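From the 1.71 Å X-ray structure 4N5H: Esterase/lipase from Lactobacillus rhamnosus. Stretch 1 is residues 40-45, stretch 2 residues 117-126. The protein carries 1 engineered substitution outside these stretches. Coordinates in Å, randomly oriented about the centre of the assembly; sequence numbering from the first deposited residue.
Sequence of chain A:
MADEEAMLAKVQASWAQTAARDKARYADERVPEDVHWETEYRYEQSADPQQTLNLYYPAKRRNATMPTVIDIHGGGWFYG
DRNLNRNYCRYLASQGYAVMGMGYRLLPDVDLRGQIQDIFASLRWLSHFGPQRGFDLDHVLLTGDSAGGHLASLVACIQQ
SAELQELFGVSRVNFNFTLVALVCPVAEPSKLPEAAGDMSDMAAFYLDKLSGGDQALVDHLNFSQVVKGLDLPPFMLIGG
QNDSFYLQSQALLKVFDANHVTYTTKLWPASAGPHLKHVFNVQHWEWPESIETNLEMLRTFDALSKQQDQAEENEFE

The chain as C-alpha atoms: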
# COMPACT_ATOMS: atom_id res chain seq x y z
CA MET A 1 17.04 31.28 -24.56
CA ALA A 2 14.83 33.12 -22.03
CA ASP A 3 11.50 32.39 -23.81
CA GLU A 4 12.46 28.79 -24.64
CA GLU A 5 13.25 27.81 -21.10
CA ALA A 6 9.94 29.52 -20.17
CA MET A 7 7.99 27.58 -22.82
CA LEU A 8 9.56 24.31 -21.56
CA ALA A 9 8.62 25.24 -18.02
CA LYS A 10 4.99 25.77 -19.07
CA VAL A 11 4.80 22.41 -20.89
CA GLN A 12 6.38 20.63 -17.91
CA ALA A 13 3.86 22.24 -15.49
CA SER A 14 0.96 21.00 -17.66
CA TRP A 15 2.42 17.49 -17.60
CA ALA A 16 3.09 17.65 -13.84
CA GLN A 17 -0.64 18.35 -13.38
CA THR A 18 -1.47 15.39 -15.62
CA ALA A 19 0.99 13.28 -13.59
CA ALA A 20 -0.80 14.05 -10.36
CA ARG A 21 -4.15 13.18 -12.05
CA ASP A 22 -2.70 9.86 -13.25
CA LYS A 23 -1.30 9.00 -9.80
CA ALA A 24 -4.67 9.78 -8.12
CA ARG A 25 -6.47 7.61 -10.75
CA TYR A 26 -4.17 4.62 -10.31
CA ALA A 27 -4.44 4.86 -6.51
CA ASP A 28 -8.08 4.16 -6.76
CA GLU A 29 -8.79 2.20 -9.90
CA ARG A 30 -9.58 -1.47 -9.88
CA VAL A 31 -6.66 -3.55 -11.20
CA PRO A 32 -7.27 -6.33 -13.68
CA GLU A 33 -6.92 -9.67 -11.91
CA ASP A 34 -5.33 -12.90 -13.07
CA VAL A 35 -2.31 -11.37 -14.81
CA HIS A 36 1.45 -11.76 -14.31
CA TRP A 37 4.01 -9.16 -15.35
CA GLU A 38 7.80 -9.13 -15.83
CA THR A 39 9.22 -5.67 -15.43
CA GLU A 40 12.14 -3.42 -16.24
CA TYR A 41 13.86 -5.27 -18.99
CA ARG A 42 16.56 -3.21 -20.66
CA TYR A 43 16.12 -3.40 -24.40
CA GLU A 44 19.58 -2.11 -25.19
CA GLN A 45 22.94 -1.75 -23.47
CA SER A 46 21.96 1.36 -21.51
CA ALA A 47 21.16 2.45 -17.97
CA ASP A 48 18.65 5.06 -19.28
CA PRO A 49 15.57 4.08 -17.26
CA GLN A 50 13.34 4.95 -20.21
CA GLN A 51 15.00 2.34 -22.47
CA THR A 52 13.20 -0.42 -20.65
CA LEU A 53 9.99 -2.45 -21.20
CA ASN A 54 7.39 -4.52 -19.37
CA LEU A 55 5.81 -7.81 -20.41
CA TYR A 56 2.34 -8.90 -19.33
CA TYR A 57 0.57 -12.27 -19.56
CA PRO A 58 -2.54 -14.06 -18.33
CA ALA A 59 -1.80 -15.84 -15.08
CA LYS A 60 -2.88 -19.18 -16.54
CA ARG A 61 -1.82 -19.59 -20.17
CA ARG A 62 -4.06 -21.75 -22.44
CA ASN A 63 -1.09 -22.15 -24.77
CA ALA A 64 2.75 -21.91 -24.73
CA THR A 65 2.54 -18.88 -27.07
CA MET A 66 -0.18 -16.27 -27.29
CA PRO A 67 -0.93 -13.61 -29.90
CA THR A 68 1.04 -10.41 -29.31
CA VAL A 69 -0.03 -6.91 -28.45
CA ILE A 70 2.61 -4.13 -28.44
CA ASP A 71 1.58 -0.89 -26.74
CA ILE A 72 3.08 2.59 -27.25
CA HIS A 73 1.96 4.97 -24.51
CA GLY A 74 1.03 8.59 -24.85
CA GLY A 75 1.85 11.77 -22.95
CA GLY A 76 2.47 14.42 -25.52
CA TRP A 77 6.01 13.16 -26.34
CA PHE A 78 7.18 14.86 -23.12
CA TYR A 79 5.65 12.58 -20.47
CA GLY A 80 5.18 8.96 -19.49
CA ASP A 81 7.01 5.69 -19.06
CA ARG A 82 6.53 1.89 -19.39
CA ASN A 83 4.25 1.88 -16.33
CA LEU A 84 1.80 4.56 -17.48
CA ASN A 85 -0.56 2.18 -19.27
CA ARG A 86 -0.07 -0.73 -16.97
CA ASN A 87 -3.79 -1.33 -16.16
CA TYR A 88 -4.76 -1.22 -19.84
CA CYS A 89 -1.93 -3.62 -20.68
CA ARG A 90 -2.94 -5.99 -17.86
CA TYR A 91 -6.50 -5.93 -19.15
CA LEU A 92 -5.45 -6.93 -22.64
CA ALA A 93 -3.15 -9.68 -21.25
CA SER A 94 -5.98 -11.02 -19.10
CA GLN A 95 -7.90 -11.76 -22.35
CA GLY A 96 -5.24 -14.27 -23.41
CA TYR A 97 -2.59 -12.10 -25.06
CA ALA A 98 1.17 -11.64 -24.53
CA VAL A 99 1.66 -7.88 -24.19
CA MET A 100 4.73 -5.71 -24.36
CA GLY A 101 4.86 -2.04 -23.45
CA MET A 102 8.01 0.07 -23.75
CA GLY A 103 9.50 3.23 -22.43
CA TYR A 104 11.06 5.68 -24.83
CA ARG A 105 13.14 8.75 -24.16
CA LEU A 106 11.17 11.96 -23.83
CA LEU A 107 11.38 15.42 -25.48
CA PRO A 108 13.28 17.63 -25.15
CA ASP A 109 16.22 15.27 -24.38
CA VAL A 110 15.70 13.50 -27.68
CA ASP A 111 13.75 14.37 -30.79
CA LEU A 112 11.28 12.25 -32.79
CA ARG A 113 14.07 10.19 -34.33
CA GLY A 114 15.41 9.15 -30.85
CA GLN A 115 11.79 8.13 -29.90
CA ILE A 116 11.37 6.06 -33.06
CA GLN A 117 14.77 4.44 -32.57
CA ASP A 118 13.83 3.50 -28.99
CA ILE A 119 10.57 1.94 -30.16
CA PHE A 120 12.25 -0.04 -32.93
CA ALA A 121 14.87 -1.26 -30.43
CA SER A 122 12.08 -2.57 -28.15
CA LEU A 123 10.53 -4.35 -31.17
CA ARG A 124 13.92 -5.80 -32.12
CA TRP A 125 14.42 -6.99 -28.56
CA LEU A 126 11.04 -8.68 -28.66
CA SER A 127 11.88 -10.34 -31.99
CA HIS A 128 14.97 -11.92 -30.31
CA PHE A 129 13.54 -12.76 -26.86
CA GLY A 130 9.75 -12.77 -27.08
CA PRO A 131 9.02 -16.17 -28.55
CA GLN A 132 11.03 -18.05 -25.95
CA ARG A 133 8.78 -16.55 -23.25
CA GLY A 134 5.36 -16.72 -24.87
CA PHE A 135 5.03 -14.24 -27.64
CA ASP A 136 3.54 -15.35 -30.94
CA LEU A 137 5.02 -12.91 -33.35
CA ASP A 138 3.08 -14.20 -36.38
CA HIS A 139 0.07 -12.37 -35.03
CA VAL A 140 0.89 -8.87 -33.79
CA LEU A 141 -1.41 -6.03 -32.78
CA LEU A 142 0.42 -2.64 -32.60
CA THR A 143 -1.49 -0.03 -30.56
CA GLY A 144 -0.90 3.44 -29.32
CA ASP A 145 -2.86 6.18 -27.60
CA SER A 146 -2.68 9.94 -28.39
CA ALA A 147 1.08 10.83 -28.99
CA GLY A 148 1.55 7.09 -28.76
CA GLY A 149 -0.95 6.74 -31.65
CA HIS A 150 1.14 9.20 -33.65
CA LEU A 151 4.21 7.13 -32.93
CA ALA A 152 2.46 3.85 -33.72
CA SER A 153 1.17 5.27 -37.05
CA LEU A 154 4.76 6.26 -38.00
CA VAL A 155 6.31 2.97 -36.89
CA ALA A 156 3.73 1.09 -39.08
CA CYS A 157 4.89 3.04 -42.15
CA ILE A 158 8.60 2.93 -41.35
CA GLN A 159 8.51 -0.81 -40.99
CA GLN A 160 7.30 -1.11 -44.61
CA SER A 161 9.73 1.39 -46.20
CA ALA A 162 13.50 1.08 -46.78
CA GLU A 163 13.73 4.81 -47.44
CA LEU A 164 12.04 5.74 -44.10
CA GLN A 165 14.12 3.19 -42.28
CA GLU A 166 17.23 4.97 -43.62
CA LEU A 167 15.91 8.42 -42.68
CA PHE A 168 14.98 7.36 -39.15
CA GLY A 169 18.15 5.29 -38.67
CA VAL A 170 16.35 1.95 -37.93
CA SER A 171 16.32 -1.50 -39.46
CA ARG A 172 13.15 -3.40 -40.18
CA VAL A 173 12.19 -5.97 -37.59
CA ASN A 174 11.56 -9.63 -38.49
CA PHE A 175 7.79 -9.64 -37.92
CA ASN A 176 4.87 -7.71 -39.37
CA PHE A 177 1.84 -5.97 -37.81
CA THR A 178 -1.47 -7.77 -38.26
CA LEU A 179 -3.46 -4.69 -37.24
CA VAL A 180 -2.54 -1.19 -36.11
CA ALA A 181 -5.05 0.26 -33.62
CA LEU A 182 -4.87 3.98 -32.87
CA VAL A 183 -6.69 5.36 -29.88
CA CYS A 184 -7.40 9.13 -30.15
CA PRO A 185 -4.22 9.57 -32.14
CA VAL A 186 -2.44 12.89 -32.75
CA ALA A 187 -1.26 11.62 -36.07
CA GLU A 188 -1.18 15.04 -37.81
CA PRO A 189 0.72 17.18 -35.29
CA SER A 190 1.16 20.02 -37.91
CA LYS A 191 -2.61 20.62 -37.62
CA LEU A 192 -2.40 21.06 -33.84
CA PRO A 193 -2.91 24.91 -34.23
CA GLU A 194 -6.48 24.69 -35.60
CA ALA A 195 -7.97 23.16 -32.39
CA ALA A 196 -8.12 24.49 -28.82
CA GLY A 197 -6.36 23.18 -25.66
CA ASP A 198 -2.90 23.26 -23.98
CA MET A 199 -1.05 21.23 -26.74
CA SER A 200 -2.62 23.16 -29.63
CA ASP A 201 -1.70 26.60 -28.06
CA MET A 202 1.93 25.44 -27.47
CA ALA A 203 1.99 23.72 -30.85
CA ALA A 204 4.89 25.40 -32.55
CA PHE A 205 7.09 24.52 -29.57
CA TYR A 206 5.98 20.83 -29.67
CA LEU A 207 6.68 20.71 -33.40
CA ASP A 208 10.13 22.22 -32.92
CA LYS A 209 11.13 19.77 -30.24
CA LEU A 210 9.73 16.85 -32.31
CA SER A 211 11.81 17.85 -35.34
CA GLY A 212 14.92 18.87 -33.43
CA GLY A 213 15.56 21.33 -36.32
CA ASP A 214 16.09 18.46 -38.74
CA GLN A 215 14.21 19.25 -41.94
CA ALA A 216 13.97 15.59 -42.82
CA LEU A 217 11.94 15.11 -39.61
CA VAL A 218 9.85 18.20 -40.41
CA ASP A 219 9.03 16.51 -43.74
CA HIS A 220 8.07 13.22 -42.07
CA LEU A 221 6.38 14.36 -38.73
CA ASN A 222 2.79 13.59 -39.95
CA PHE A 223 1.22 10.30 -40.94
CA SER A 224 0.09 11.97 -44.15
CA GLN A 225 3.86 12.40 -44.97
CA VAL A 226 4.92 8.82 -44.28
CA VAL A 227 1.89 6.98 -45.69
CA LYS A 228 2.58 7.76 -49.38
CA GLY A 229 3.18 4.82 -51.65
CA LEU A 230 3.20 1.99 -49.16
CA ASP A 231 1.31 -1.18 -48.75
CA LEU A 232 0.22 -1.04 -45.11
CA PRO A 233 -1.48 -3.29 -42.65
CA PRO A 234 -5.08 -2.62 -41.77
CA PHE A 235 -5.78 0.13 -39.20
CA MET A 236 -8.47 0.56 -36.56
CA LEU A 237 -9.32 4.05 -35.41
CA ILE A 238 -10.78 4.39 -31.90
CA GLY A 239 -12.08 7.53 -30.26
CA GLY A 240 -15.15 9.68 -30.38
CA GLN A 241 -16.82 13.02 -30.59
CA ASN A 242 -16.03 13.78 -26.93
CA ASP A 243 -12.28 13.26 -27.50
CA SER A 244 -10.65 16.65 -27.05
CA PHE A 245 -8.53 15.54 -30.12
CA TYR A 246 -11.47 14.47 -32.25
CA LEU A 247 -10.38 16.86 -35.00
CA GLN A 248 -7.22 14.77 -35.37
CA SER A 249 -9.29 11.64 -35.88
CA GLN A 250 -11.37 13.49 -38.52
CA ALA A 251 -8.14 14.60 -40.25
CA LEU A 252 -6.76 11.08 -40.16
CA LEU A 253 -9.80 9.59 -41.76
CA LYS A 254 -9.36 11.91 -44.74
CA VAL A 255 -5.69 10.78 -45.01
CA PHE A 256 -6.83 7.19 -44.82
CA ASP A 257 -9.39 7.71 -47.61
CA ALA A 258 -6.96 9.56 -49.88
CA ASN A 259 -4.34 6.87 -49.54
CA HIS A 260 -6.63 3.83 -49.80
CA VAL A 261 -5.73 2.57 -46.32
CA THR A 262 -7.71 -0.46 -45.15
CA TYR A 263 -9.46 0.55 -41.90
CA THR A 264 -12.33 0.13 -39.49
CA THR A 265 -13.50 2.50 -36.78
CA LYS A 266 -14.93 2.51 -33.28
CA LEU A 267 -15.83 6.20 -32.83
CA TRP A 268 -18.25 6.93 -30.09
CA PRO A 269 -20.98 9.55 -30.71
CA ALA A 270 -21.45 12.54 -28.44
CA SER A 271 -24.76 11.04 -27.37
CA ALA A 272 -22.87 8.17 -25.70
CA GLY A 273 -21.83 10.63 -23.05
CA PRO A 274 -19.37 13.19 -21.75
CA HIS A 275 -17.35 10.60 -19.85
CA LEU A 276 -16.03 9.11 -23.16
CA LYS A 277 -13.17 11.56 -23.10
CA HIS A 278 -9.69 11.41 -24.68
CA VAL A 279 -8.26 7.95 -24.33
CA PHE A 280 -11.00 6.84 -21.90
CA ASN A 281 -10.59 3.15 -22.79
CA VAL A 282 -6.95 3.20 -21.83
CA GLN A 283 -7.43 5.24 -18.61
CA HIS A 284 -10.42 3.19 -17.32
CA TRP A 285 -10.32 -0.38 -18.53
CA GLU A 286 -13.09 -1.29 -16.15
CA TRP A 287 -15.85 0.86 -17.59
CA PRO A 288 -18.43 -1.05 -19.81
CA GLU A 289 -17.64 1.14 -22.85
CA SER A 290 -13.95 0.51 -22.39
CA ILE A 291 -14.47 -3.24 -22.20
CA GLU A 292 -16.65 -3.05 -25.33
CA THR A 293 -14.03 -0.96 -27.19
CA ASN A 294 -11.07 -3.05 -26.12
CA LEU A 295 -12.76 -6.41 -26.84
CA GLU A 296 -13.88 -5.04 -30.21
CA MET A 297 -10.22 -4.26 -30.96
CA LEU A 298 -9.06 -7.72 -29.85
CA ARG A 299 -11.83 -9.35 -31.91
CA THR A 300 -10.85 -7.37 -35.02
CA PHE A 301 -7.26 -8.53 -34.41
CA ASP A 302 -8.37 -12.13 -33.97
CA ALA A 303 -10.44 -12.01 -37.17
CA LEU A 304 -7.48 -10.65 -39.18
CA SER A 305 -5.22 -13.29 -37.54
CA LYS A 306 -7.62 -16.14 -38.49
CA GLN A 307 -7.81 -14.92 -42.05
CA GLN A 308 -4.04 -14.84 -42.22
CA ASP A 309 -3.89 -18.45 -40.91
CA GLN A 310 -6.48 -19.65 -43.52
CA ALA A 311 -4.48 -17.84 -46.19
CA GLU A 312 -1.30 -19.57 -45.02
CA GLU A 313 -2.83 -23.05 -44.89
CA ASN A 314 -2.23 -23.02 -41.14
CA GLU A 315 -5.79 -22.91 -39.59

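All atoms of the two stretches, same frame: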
# COMPACT_ATOMS: atom_id res chain seq x y z
N GLU A 40 10.83 -4.08 -16.23
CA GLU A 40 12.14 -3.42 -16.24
C GLU A 40 13.23 -4.18 -17.01
O GLU A 40 14.39 -4.27 -16.65
CB GLU A 40 12.57 -3.16 -14.75
CG GLU A 40 13.65 -2.05 -14.67
CD GLU A 40 14.24 -1.98 -13.25
OE1 GLU A 40 14.24 -2.98 -12.47
OE2 GLU A 40 14.87 -0.92 -12.94
N TYR A 41 12.86 -4.74 -18.16
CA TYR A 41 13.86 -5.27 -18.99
C TYR A 41 14.55 -4.16 -19.79
O TYR A 41 13.89 -3.38 -20.51
CB TYR A 41 13.22 -6.17 -20.02
CG TYR A 41 12.68 -7.51 -19.65
CD1 TYR A 41 11.29 -7.71 -19.42
CD2 TYR A 41 13.50 -8.60 -19.56
CE1 TYR A 41 10.78 -8.96 -19.17
CE2 TYR A 41 12.98 -9.85 -19.30
CZ TYR A 41 11.62 -10.01 -19.16
OH TYR A 41 11.15 -11.32 -18.98
N ARG A 42 15.89 -4.12 -19.75
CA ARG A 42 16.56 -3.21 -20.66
C ARG A 42 16.45 -3.77 -22.06
O ARG A 42 16.76 -4.93 -22.31
CB ARG A 42 18.06 -3.15 -20.29
CG ARG A 42 18.39 -2.38 -19.04
CD ARG A 42 19.88 -2.52 -18.75
NE ARG A 42 20.18 -1.77 -17.56
CZ ARG A 42 21.43 -1.54 -17.14
NH1 ARG A 42 22.45 -1.91 -17.89
NH2 ARG A 42 21.60 -0.79 -16.04
N TYR A 43 16.14 -2.92 -23.03
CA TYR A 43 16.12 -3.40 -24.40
C TYR A 43 17.36 -3.00 -25.27
O TYR A 43 17.42 -3.38 -26.44
CB TYR A 43 14.79 -3.03 -25.14
CG TYR A 43 14.36 -1.61 -25.16
CD1 TYR A 43 15.07 -0.70 -25.93
CD2 TYR A 43 13.27 -1.12 -24.40
CE1 TYR A 43 14.65 0.58 -26.05
CE2 TYR A 43 12.88 0.20 -24.50
CZ TYR A 43 13.56 1.04 -25.30
OH TYR A 43 13.17 2.41 -25.36
N GLU A 44 18.27 -2.30 -24.64
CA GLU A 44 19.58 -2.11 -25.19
C GLU A 44 20.63 -2.01 -24.09
O GLU A 44 20.30 -1.99 -22.93
CB GLU A 44 19.52 -0.98 -26.21
CG GLU A 44 19.20 0.29 -25.65
CD GLU A 44 18.90 1.39 -26.76
OE1 GLU A 44 19.85 2.16 -27.02
OE2 GLU A 44 17.85 1.52 -27.39
N GLN A 45 21.88 -1.85 -24.49
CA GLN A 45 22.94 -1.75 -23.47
C GLN A 45 22.99 -0.35 -22.91
O GLN A 45 23.87 0.45 -23.32
CB GLN A 45 24.31 -2.20 -24.01
CG GLN A 45 24.34 -3.62 -24.53
CD GLN A 45 25.76 -4.01 -24.94
OE1 GLN A 45 26.39 -3.36 -25.76
NE2 GLN A 45 26.27 -5.04 -24.33
N GLN A 117 13.67 5.40 -32.74
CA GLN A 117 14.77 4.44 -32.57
C GLN A 117 14.56 3.60 -31.32
O GLN A 117 14.76 2.36 -31.36
CB GLN A 117 16.11 5.14 -32.55
CG GLN A 117 16.49 5.60 -33.93
CD GLN A 117 17.86 6.36 -33.97
OE1 GLN A 117 18.46 6.67 -32.95
NE2 GLN A 117 18.35 6.63 -35.17
N ASP A 118 14.12 4.26 -30.24
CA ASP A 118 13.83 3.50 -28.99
C ASP A 118 12.74 2.48 -29.21
O ASP A 118 12.86 1.31 -28.85
CB ASP A 118 13.43 4.43 -27.86
CG ASP A 118 14.60 5.26 -27.32
OD1 ASP A 118 15.79 4.97 -27.67
OD2 ASP A 118 14.34 6.21 -26.54
N ILE A 119 11.67 2.92 -29.87
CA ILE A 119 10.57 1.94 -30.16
C ILE A 119 11.01 0.78 -31.01
O ILE A 119 10.74 -0.39 -30.69
CB ILE A 119 9.30 2.67 -30.70
CG1 ILE A 119 8.73 3.67 -29.74
CG2 ILE A 119 8.27 1.71 -31.13
CD1 ILE A 119 7.75 4.70 -30.28
N PHE A 120 11.77 1.06 -32.10
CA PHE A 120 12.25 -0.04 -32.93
C PHE A 120 13.23 -0.95 -32.17
O PHE A 120 13.23 -2.16 -32.37
CB PHE A 120 12.91 0.50 -34.21
CG PHE A 120 11.97 0.58 -35.35
CD1 PHE A 120 11.18 1.74 -35.48
CD2 PHE A 120 11.81 -0.48 -36.22
CE1 PHE A 120 10.26 1.82 -36.49
CE2 PHE A 120 10.89 -0.42 -37.26
CZ PHE A 120 10.08 0.69 -37.34
N ALA A 121 14.01 -0.40 -31.23
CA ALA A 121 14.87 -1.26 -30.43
C ALA A 121 14.10 -2.19 -29.51
O ALA A 121 14.46 -3.39 -29.36
CB ALA A 121 15.80 -0.41 -29.54
N SER A 122 12.97 -1.70 -28.95
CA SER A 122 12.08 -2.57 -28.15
C SER A 122 11.46 -3.63 -29.02
O SER A 122 11.36 -4.79 -28.59
CB SER A 122 11.00 -1.79 -27.41
OG SER A 122 9.96 -1.31 -28.21
N LEU A 123 11.11 -3.31 -30.26
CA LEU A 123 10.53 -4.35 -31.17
C LEU A 123 11.59 -5.39 -31.53
O LEU A 123 11.34 -6.57 -31.56
CB LEU A 123 10.03 -3.71 -32.49
CG LEU A 123 8.99 -2.60 -32.38
CD1 LEU A 123 8.65 -2.03 -33.76
CD2 LEU A 123 7.77 -3.07 -31.78
N ARG A 124 12.82 -4.93 -31.85
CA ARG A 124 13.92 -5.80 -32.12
C ARG A 124 14.24 -6.71 -30.95
O ARG A 124 14.43 -7.90 -31.12
CB ARG A 124 15.18 -5.04 -32.54
CG ARG A 124 16.19 -5.93 -33.23
CD ARG A 124 17.31 -5.12 -33.99
NE ARG A 124 16.74 -3.89 -34.59
CZ ARG A 124 16.06 -3.83 -35.73
NH1 ARG A 124 15.99 -4.91 -36.52
NH2 ARG A 124 15.49 -2.68 -36.09
N TRP A 125 14.29 -6.17 -29.73
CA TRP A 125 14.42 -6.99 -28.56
C TRP A 125 13.36 -8.08 -28.51
O TRP A 125 13.65 -9.27 -28.30
CB TRP A 125 14.33 -6.11 -27.31
CG TRP A 125 14.67 -6.85 -26.04
CD1 TRP A 125 15.89 -6.92 -25.42
CD2 TRP A 125 13.78 -7.60 -25.24
NE1 TRP A 125 15.81 -7.68 -24.30
CE2 TRP A 125 14.51 -8.06 -24.11
CE3 TRP A 125 12.40 -7.87 -25.32
CZ2 TRP A 125 13.94 -8.87 -23.14
CZ3 TRP A 125 11.85 -8.64 -24.31
CH2 TRP A 125 12.61 -9.16 -23.28
N LEU A 126 12.12 -7.69 -28.72
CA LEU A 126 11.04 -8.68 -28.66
C LEU A 126 11.21 -9.75 -29.77
O LEU A 126 10.87 -10.93 -29.56
CB LEU A 126 9.68 -7.98 -28.77
CG LEU A 126 8.46 -8.82 -28.33
CD1 LEU A 126 8.45 -9.10 -26.85
CD2 LEU A 126 7.17 -8.04 -28.69
O HOH W 1 17.48 3.59 -29.11

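The end of a β-strand and the loop that follows it (residues 40-45) pack against one side of a helix (117-126), burying 391 Å² in total. No direct hydrogen bond crosses the contact; it rests on aromatic and apolar packing, with one water bridge at its margin. Y41, Y43 and W125 are all buried, and their large flat rings suit a contact that rests on carbon packing.

Y43 covers the most surface. It lies where the two backbones come closest, its CA 5.6 Å from that of S122, and its CA-CB bond points toward the helix. With chi1 in the p well, the ring lies along the helix, across the turn between D118 and S122. S122 CB sits over the ring face, 4.0 Å from the ring centroid and 17° off its normal, a CH-pi contact. The ring also comes near the helix backbone, with Y43 CD1 3.8 Å from S122 N; S122 OG turns back to donate to I119 O at 2.8 Å, so its polar group is satisfied within the helix. A121, one residue earlier, brings its methyl CB to 3.7 Å from Y43 CD1. At the far end of the ring, Y43 OH reaches 3.2 Å from D118 CB, while its hydroxyl is hydrogen-bonded elsewhere in the structure.

W125, one turn beyond A121, is the second large contributor. Its t rotamer carries the indole alongside the strand end, where it touches three consecutive residues. W125 CB meets Y43 CB at 3.8 Å, W125 NE1 lies 3.5 Å from R42 O without a hydrogen bond, and W125 CZ2 approaches Y41 CD2 at 3.6 Å. The Y41 ring and the W125 six-membered ring meet obliquely, centroids 5.0 Å apart and planes at 52°.

At the margin, E44 OE2 and D118 OD1 are 4.0 Å apart. A water donates to both, 2.7 Å from E44 OE2 and 2.6 Å from D118 OD1, bridging these like charges.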